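Local coordinates for protein Ufm1-specific protease (Caenorhabditis elegans, PDB 5EJJ) that hydrolyses the peptide bond at the C-terminal glycine of the ubiquitin-like modifier Ufm1 as a thiol protease, and is required to localise certain odorant receptors to cilia, at residues A[240-245]-A[290-295]; A[269-274]-A[303-308]. One frame throughout, in Å; residues are numbered along the deposited sequence.

Interaction 1 (A[240-245]-A[290-295])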
ATOM      1  N   ILE A 240     -18.507 -12.143   0.508  1.00 16.55           N
ATOM      2  CA  ILE A 240     -17.310 -12.911   0.173  1.00 19.61           C
ATOM      3  C   ILE A 240     -16.153 -11.964  -0.043  1.00 19.19           C
ATOM      4  O   ILE A 240     -16.355 -10.821  -0.469  1.00 19.55           O
ATOM      5  CB  ILE A 240     -17.494 -13.848  -1.044  1.00 18.40           C
ATOM      6  CG1 ILE A 240     -16.968 -13.205  -2.297  1.00 20.32           C
ATOM      7  CG2 ILE A 240     -18.937 -14.157  -1.267  1.00 16.91           C
ATOM      8  CD1 ILE A 240     -17.434 -13.898  -3.508  1.00 36.19           C
ATOM      9  N   GLY A 241     -14.947 -12.426   0.284  1.00 16.24           N
ATOM     10  CA  GLY A 241     -13.765 -11.605   0.120  1.00 16.53           C
ATOM     11  C   GLY A 241     -12.471 -12.192   0.648  1.00 17.09           C
ATOM     12  O   GLY A 241     -12.479 -13.272   1.227  1.00 16.56           O
ATOM     13  N   GLU A 242     -11.367 -11.470   0.429  1.00 17.81           N
ATOM     14  CA  GLU A 242     -10.041 -11.860   0.887  1.00 13.32           C
ATOM     15  C   GLU A 242     -10.022 -12.014   2.385  1.00 14.07           C
ATOM     16  O   GLU A 242     -10.727 -11.303   3.094  1.00 14.85           O
ATOM     17  CB  GLU A 242      -9.030 -10.762   0.582  1.00 14.81           C
ATOM     18  CG  GLU A 242      -8.762 -10.466  -0.880  1.00 32.01           C
ATOM     19  CD  GLU A 242      -7.619  -9.434  -1.090  1.00 38.66           C
ATOM     20  OE1 GLU A 242      -7.523  -8.446  -0.296  1.00 26.55           O
ATOM     21  OE2 GLU A 242      -6.814  -9.625  -2.049  1.00 43.35           O
ATOM     22  N   VAL A 243      -9.194 -12.925   2.876  1.00 11.89           N
ATOM     23  CA  VAL A 243      -8.770 -12.876   4.262  1.00 10.62           C
ATOM     24  C   VAL A 243      -7.259 -13.097   4.299  1.00 14.46           C
ATOM     25  O   VAL A 243      -6.769 -14.154   3.904  1.00 14.89           O
ATOM     26  CB  VAL A 243      -9.481 -13.907   5.121  1.00 11.50           C
ATOM     27  CG1 VAL A 243      -9.014 -13.809   6.542  1.00 10.49           C
ATOM     28  CG2 VAL A 243     -10.970 -13.688   5.066  1.00 12.99           C
ATOM     29  N   VAL A 244      -6.527 -12.079   4.765  1.00 17.84           N
ATOM     30  CA  VAL A 244      -5.068 -12.052   4.719  1.00 12.49           C
ATOM     31  C   VAL A 244      -4.479 -12.104   6.112  1.00 13.93           C
ATOM     32  O   VAL A 244      -4.875 -11.333   6.978  1.00 16.29           O
ATOM     33  CB  VAL A 244      -4.567 -10.769   4.086  1.00  8.70           C
ATOM     34  CG1 VAL A 244      -3.102 -10.868   3.881  1.00 11.61           C
ATOM     35  CG2 VAL A 244      -5.267 -10.523   2.778  1.00 10.04           C
ATOM     36  N   PHE A 245      -3.537 -13.017   6.334  1.00 16.87           N
ATOM     37  CA  PHE A 245      -2.807 -13.078   7.600  1.00 14.75           C
ATOM     38  C   PHE A 245      -1.308 -13.328   7.392  1.00 18.03           C
ATOM     39  O   PHE A 245      -0.917 -14.026   6.457  1.00 18.21           O
ATOM     40  CB  PHE A 245      -3.410 -14.123   8.522  1.00 12.88           C
ATOM     41  CG  PHE A 245      -3.316 -15.538   8.014  1.00 16.19           C
ATOM     42  CD1 PHE A 245      -4.276 -16.049   7.149  1.00 15.63           C
ATOM     43  CD2 PHE A 245      -2.299 -16.386   8.454  1.00 16.54           C
ATOM     44  CE1 PHE A 245      -4.215 -17.374   6.714  1.00 15.74           C
ATOM     45  CE2 PHE A 245      -2.226 -17.715   8.014  1.00 16.29           C
ATOM     46  CZ  PHE A 245      -3.190 -18.206   7.141  1.00 16.85           C
ATOM     47  N   SER A 290     -14.083  -6.544  -0.235  1.00 16.16           N
ATOM     48  CA  SER A 290     -12.877  -6.718   0.554  1.00 16.28           C
ATOM     49  C   SER A 290     -11.624  -6.117  -0.075  1.00 18.96           C
ATOM     50  O   SER A 290     -11.272  -6.437  -1.212  1.00 22.93           O
ATOM     51  CB  SER A 290     -12.646  -8.189   0.854  1.00 16.46           C
ATOM     52  OG  SER A 290     -13.028  -8.449   2.189  1.00 18.93           O
ATOM     53  N   ALA A 291     -10.936  -5.268   0.687  1.00 16.83           N
ATOM     54  CA  ALA A 291      -9.687  -4.669   0.234  1.00 15.34           C
ATOM     55  C   ALA A 291      -8.568  -4.832   1.252  1.00 13.37           C
ATOM     56  O   ALA A 291      -8.808  -4.922   2.460  1.00 12.25           O
ATOM     57  CB  ALA A 291      -9.896  -3.184  -0.093  1.00 15.60           C
ATOM     58  N   THR A 292      -7.343  -4.860   0.745  1.00 14.71           N
ATOM     59  CA  THR A 292      -6.136  -4.813   1.566  1.00 13.47           C
ATOM     60  C   THR A 292      -5.231  -3.701   1.023  1.00 14.15           C
ATOM     61  O   THR A 292      -5.103  -3.534  -0.192  1.00 15.40           O
ATOM     62  CB  THR A 292      -5.379  -6.147   1.530  1.00 11.60           C
ATOM     63  OG1 THR A 292      -6.289  -7.215   1.802  1.00 11.57           O
ATOM     64  CG2 THR A 292      -4.311  -6.169   2.568  1.00 11.06           C
ATOM     65  N   TYR A 293      -4.636  -2.925   1.921  1.00 11.46           N
ATOM     66  CA  TYR A 293      -3.783  -1.824   1.544  1.00 10.12           C
ATOM     67  C   TYR A 293      -2.498  -1.886   2.327  1.00 12.57           C
ATOM     68  O   TYR A 293      -2.410  -2.549   3.362  1.00 13.28           O
ATOM     69  CB  TYR A 293      -4.442  -0.501   1.882  1.00 11.52           C
ATOM     70  CG  TYR A 293      -5.767  -0.300   1.240  1.00 13.25           C
ATOM     71  CD1 TYR A 293      -6.934  -0.689   1.873  1.00 13.96           C
ATOM     72  CD2 TYR A 293      -5.860   0.287   0.002  1.00 17.47           C
ATOM     73  CE1 TYR A 293      -8.164  -0.505   1.277  1.00 16.34           C
ATOM     74  CE2 TYR A 293      -7.075   0.490  -0.603  1.00 19.99           C
ATOM     75  CZ  TYR A 293      -8.221   0.085   0.030  1.00 20.39           C
ATOM     76  OH  TYR A 293      -9.418   0.286  -0.600  1.00 20.67           O
ATOM     77  N   LEU A 294      -1.499  -1.166   1.828  1.00 17.15           N
ATOM     78  CA  LEU A 294      -0.283  -0.879   2.577  1.00 15.61           C
ATOM     79  C   LEU A 294      -0.126   0.615   2.511  1.00 13.92           C
ATOM     80  O   LEU A 294       0.497   1.119   1.591  1.00 17.65           O
ATOM     81  CB  LEU A 294       0.923  -1.533   1.919  1.00 15.44           C
ATOM     82  CG  LEU A 294       2.263  -1.228   2.576  1.00 13.32           C
ATOM     83  CD1 LEU A 294       2.165  -1.540   4.032  1.00 13.47           C
ATOM     84  CD2 LEU A 294       3.350  -2.072   1.952  1.00 20.03           C
ATOM     85  N   PRO A 295      -0.730   1.336   3.456  1.00 11.39           N
ATOM     86  CA  PRO A 295      -0.650   2.793   3.437  1.00 13.80           C
ATOM     87  C   PRO A 295       0.786   3.260   3.422  1.00 16.79           C
ATOM     88  O   PRO A 295       1.667   2.494   3.813  1.00 15.38           O
ATOM     89  CB  PRO A 295      -1.322   3.189   4.747  1.00 13.96           C
ATOM     90  CG  PRO A 295      -2.349   2.128   4.941  1.00 13.45           C
ATOM     91  CD  PRO A 295      -1.643   0.859   4.501  1.00 13.13           C
TER
HETATM   92  O   HOH W   1     -14.966  -8.492  -2.078  1.00 20.75           O
HETATM   93  O   HOH W   2     -13.381 -10.527   3.963  1.00 19.11           O
HETATM   94  O   HOH W   3      -7.031  -6.037  -1.735  1.00 21.92           O
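Glu242 reaches from strand 240-245 to strand 290-293, the two running roughly side by side with 30° between their directions and 6.1 Å between their axes. Its CB faces the other strand and lies 4.4 Å from Ser290 CB. With CG anti to the carbonyl carbon and the chain then extended (chi2 -174°), the side chain crosses Thr292 obliquely and delivers the carboxylate to its hydroxyl. Thr292 OG1 donates to Glu242 OE1 at 2.7 Å, meeting it from above the carboxylate plane, 29° out of it. OE1 also accepts from a water, which in turn takes the backbone N-H of Thr292, so one oxygen holds this residue at two places. The other oxygen, OE2, is bonded to Ser347 OG. Arg267, weakly bonded to Thr292 OG1, may polarise this hydroxyl as a donor to the carboxylate. An alanine here would take away the carboxylate that Thr292, Ser347 and the water share, and would probably loosen the link between the two strands.

Beside this grip, Val244 CG2 meets Thr292 OG1 tip to tip at 3.6 Å. Toward the start of both segments, Gly241 has no side chain, and Ser290 CB packs 3.7 Å from its CA and 3.5 Å from Glu242 N. Ser290 OG is bonded to Gln305 OE1 and receives a second bond from a water that also donates to Glu242 O. Another water links Ile240 O to Ser290 N. The 240-245 backbone pairs instead with strand 127-139, at the border of a mixed sheet, whereas 290-293 belongs to a hairpin with 302-306. The arrangement is a buried, water-bridged junction between the edges of two separate sheets, in the region matching the UfSP2 N-terminal family.

Interaction 2 (A[269-274]-A[303-308])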
ATOM      1  N   ASN A 269     -16.082  -9.039  11.888  1.00 11.66           N
ATOM      2  CA  ASN A 269     -16.382  -7.895  12.724  1.00 11.66           C
ATOM      3  C   ASN A 269     -16.338  -6.578  11.953  1.00 14.70           C
ATOM      4  O   ASN A 269     -17.146  -5.688  12.182  1.00 18.02           O
ATOM      5  CB  ASN A 269     -15.412  -7.839  13.897  1.00 14.49           C
ATOM      6  CG  ASN A 269     -15.508  -9.068  14.799  1.00 21.18           C
ATOM      7  OD1 ASN A 269     -16.544  -9.745  14.856  1.00 24.34           O
ATOM      8  ND2 ASN A 269     -14.420  -9.361  15.517  1.00 22.44           N
ATOM      9  N   ASN A 270     -15.390  -6.459  11.034  1.00 14.81           N
ATOM     10  CA  ASN A 270     -15.275  -5.272  10.212  1.00 11.34           C
ATOM     11  C   ASN A 270     -16.479  -5.103   9.312  1.00 13.99           C
ATOM     12  O   ASN A 270     -16.966  -3.996   9.157  1.00 15.06           O
ATOM     13  CB  ASN A 270     -14.010  -5.321   9.362  1.00 12.47           C
ATOM     14  CG  ASN A 270     -13.493  -3.929   9.004  1.00 13.66           C
ATOM     15  OD1 ASN A 270     -13.831  -3.366   7.954  1.00 14.65           O
ATOM     16  ND2 ASN A 270     -12.679  -3.359   9.892  1.00 12.79           N
ATOM     17  N   THR A 271     -16.948  -6.202   8.716  1.00 16.18           N
ATOM     18  CA  THR A 271     -18.135  -6.203   7.845  1.00 15.50           C
ATOM     19  C   THR A 271     -19.361  -5.837   8.654  1.00 18.07           C
ATOM     20  O   THR A 271     -20.217  -5.070   8.217  1.00 18.17           O
ATOM     21  CB  THR A 271     -18.393  -7.598   7.264  1.00 16.20           C
ATOM     22  OG1 THR A 271     -17.290  -7.987   6.434  1.00 15.85           O
ATOM     23  CG2 THR A 271     -19.690  -7.616   6.450  1.00 19.28           C
ATOM     24  N   MET A 272     -19.422  -6.415   9.847  1.00 19.43           N
ATOM     25  CA  MET A 272     -20.482  -6.163  10.798  1.00 20.19           C
ATOM     26  C   MET A 272     -20.549  -4.672  11.084  1.00 20.23           C
ATOM     27  O   MET A 272     -21.597  -4.043  10.933  1.00 22.37           O
ATOM     28  CB  MET A 272     -20.194  -6.945  12.076  1.00 22.77           C
ATOM     29  CG  MET A 272     -21.201  -6.741  13.208  1.00 36.59           C
ATOM     30  SD  MET A 272     -20.604  -5.842  14.670  1.00 43.80           S
ATOM     31  CE  MET A 272     -21.390  -4.260  14.386  1.00 27.31           C
ATOM     32  N   MET A 273     -19.418  -4.101  11.470  1.00 17.07           N
ATOM     33  CA  MET A 273     -19.380  -2.697  11.831  1.00 16.87           C
ATOM     34  C   MET A 273     -19.728  -1.732  10.680  1.00 19.53           C
ATOM     35  O   MET A 273     -20.401  -0.729  10.901  1.00 22.09           O
ATOM     36  CB  MET A 273     -18.042  -2.339  12.470  1.00 14.86           C
ATOM     37  CG  MET A 273     -17.898  -2.804  13.905  1.00 18.36           C
ATOM     38  SD  MET A 273     -16.261  -2.468  14.626  1.00 21.46           S
ATOM     39  CE  MET A 273     -15.737  -4.135  15.015  1.00 19.91           C
ATOM     40  N   VAL A 274     -19.284  -2.016   9.463  1.00 17.93           N
ATOM     41  CA  VAL A 274     -19.555  -1.097   8.365  1.00 20.23           C
ATOM     42  C   VAL A 274     -21.026  -1.178   8.032  1.00 22.62           C
ATOM     43  O   VAL A 274     -21.678  -0.175   7.771  1.00 25.46           O
ATOM     44  CB  VAL A 274     -18.754  -1.445   7.097  1.00 21.00           C
ATOM     45  CG1 VAL A 274     -18.964  -0.394   6.050  1.00 20.72           C
ATOM     46  CG2 VAL A 274     -17.289  -1.504   7.408  1.00 29.08           C
ATOM     47  N   HIS A 303      -6.630  -3.737   6.652  1.00  8.55           N
ATOM     48  CA  HIS A 303      -7.645  -4.625   6.100  1.00  7.68           C
ATOM     49  C   HIS A 303      -9.020  -4.030   6.272  1.00  8.84           C
ATOM     50  O   HIS A 303      -9.408  -3.679   7.367  1.00 11.29           O
ATOM     51  CB  HIS A 303      -7.603  -5.958   6.804  1.00  6.78           C
ATOM     52  CG  HIS A 303      -6.228  -6.498   6.976  1.00  7.56           C
ATOM     53  ND1 HIS A 303      -5.737  -7.527   6.205  1.00  7.02           N
ATOM     54  CD2 HIS A 303      -5.234  -6.158   7.832  1.00  7.32           C
ATOM     55  CE1 HIS A 303      -4.503  -7.797   6.584  1.00  7.59           C
ATOM     56  NE2 HIS A 303      -4.172  -6.977   7.566  1.00  5.76           N
ATOM     57  N   LEU A 304      -9.774  -3.916   5.193  1.00  9.64           N
ATOM     58  CA  LEU A 304     -11.034  -3.215   5.289  1.00 10.40           C
ATOM     59  C   LEU A 304     -12.093  -3.834   4.405  1.00 12.69           C
ATOM     60  O   LEU A 304     -11.820  -4.256   3.276  1.00 12.87           O
ATOM     61  CB  LEU A 304     -10.850  -1.750   4.902  1.00 10.04           C
ATOM     62  CG  LEU A 304      -9.898  -0.893   5.732  1.00  7.72           C
ATOM     63  CD1 LEU A 304      -9.724   0.446   5.069  1.00  8.26           C
ATOM     64  CD2 LEU A 304     -10.416  -0.740   7.150  1.00  7.16           C
ATOM     65  N   GLN A 305     -13.303  -3.894   4.950  1.00 15.15           N
ATOM     66  CA  GLN A 305     -14.509  -4.185   4.192  1.00 15.82           C
ATOM     67  C   GLN A 305     -15.047  -2.833   3.758  1.00 17.20           C
ATOM     68  O   GLN A 305     -15.287  -1.958   4.604  1.00 18.33           O
ATOM     69  CB  GLN A 305     -15.514  -4.885   5.087  1.00 15.71           C
ATOM     70  CG  GLN A 305     -14.944  -6.106   5.718  1.00 12.62           C
ATOM     71  CD  GLN A 305     -14.510  -7.077   4.663  1.00 15.99           C
ATOM     72  OE1 GLN A 305     -13.320  -7.270   4.441  1.00 18.72           O
ATOM     73  NE2 GLN A 305     -15.475  -7.673   3.972  1.00 18.09           N
ATOM     74  N   LEU A 306     -15.187  -2.641   2.445  1.00 18.88           N
ATOM     75  CA  LEU A 306     -15.575  -1.334   1.893  1.00 19.89           C
ATOM     76  C   LEU A 306     -17.041  -1.270   1.447  1.00 21.41           C
ATOM     77  O   LEU A 306     -17.519  -2.144   0.713  1.00 22.20           O
ATOM     78  CB  LEU A 306     -14.672  -0.983   0.724  1.00 16.43           C
ATOM     79  CG  LEU A 306     -13.215  -0.782   1.079  1.00 13.23           C
ATOM     80  CD1 LEU A 306     -12.449  -0.558  -0.186  1.00 14.07           C
ATOM     81  CD2 LEU A 306     -13.091   0.400   2.015  1.00 13.54           C
ATOM     82  N   PRO A 307     -17.764  -0.239   1.901  1.00 20.30           N
ATOM     83  CA  PRO A 307     -19.175  -0.063   1.529  1.00 26.08           C
ATOM     84  C   PRO A 307     -19.329   0.452   0.099  1.00 31.23           C
ATOM     85  O   PRO A 307     -19.485   1.649  -0.111  1.00 38.39           O
ATOM     86  CB  PRO A 307     -19.688   0.967   2.547  1.00 24.33           C
ATOM     87  CG  PRO A 307     -18.468   1.695   3.015  1.00 25.54           C
ATOM     88  CD  PRO A 307     -17.326   0.709   2.939  1.00 20.94           C
ATOM     89  N   THR A 308     -19.297  -0.443  -0.879  1.00 31.04           N
ATOM     90  CA  THR A 308     -19.256  -0.029  -2.280  1.00 32.24           C
ATOM     91  C   THR A 308     -20.622   0.124  -2.976  1.00 40.46           C
ATOM     92  O   THR A 308     -20.683   0.448  -4.175  1.00 39.13           O
ATOM     93  CB  THR A 308     -18.387  -0.978  -3.111  1.00 33.85           C
ATOM     94  OG1 THR A 308     -18.589  -2.335  -2.667  1.00 27.15           O
ATOM     95  CG2 THR A 308     -16.924  -0.585  -2.995  1.00 26.72           C
TER
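The side-chain amides of Asn270 and Gln305 stand almost perpendicular, their planes 89° apart, where helix 269-274 packs against a beta hairpin (302-306 with 289-293), crossing strand 303-306 at -40°. Over the Asn270 amide sits the backbone N-H of Gln305, above the carbonyl plane and 41° out of it. It points nearly straight at the oxygen, giving a 3.1 Å hydrogen bond from Gln305 N to Asn270 OD1. CG of Asn270, anti to its own backbone N, carries the amide to the strand, and ND2, the other arm of the amide, is bonded to Ser67 OG. Gln305 is bent at its second torsion, so its chain folds along the helix: CG lies 3.6 Å from Thr271 N. Thr271 OG1 lies beside the amide, past its CG-NE2 side and somewhat out of its plane, 3.1 Å from Gln305 CG, and is hydrogen-bonded to Arg267 O and Tyr135 OH. Gln305 OE1, on the side away from Thr271, is bonded to Ser290 OG and Arg267 NH1. One turn along the helix, Val274 CG2 lies 3.5 Å from Gln305 O. Pro307, centre of an inverse gamma turn, closes the contact: Val274 CG1 touches its ring at CD and CG, both at 3.7 Å.

In the fold
Interactions 1 and 2 have centres 11 Å apart and meet through the hairpin of strands 289-293 and 302-306, where Ala291 N lies 2.9 Å from Leu304 O in a probable hydrogen bond. Strand 235-247, helix 253-280 and the two hairpin strands follow in that order along the chain, so the two contacts interlock: the hairpin is flanked by the five-stranded sheet in interaction 1 and by the helix in interaction 2. Arg267 of that helix reaches across to Ala291 O as well. Val244 O also comes within 3.6 Å of His303 CE1. Both contacts lie away from the inferred active-site residues Cys396, Asp520 and His522.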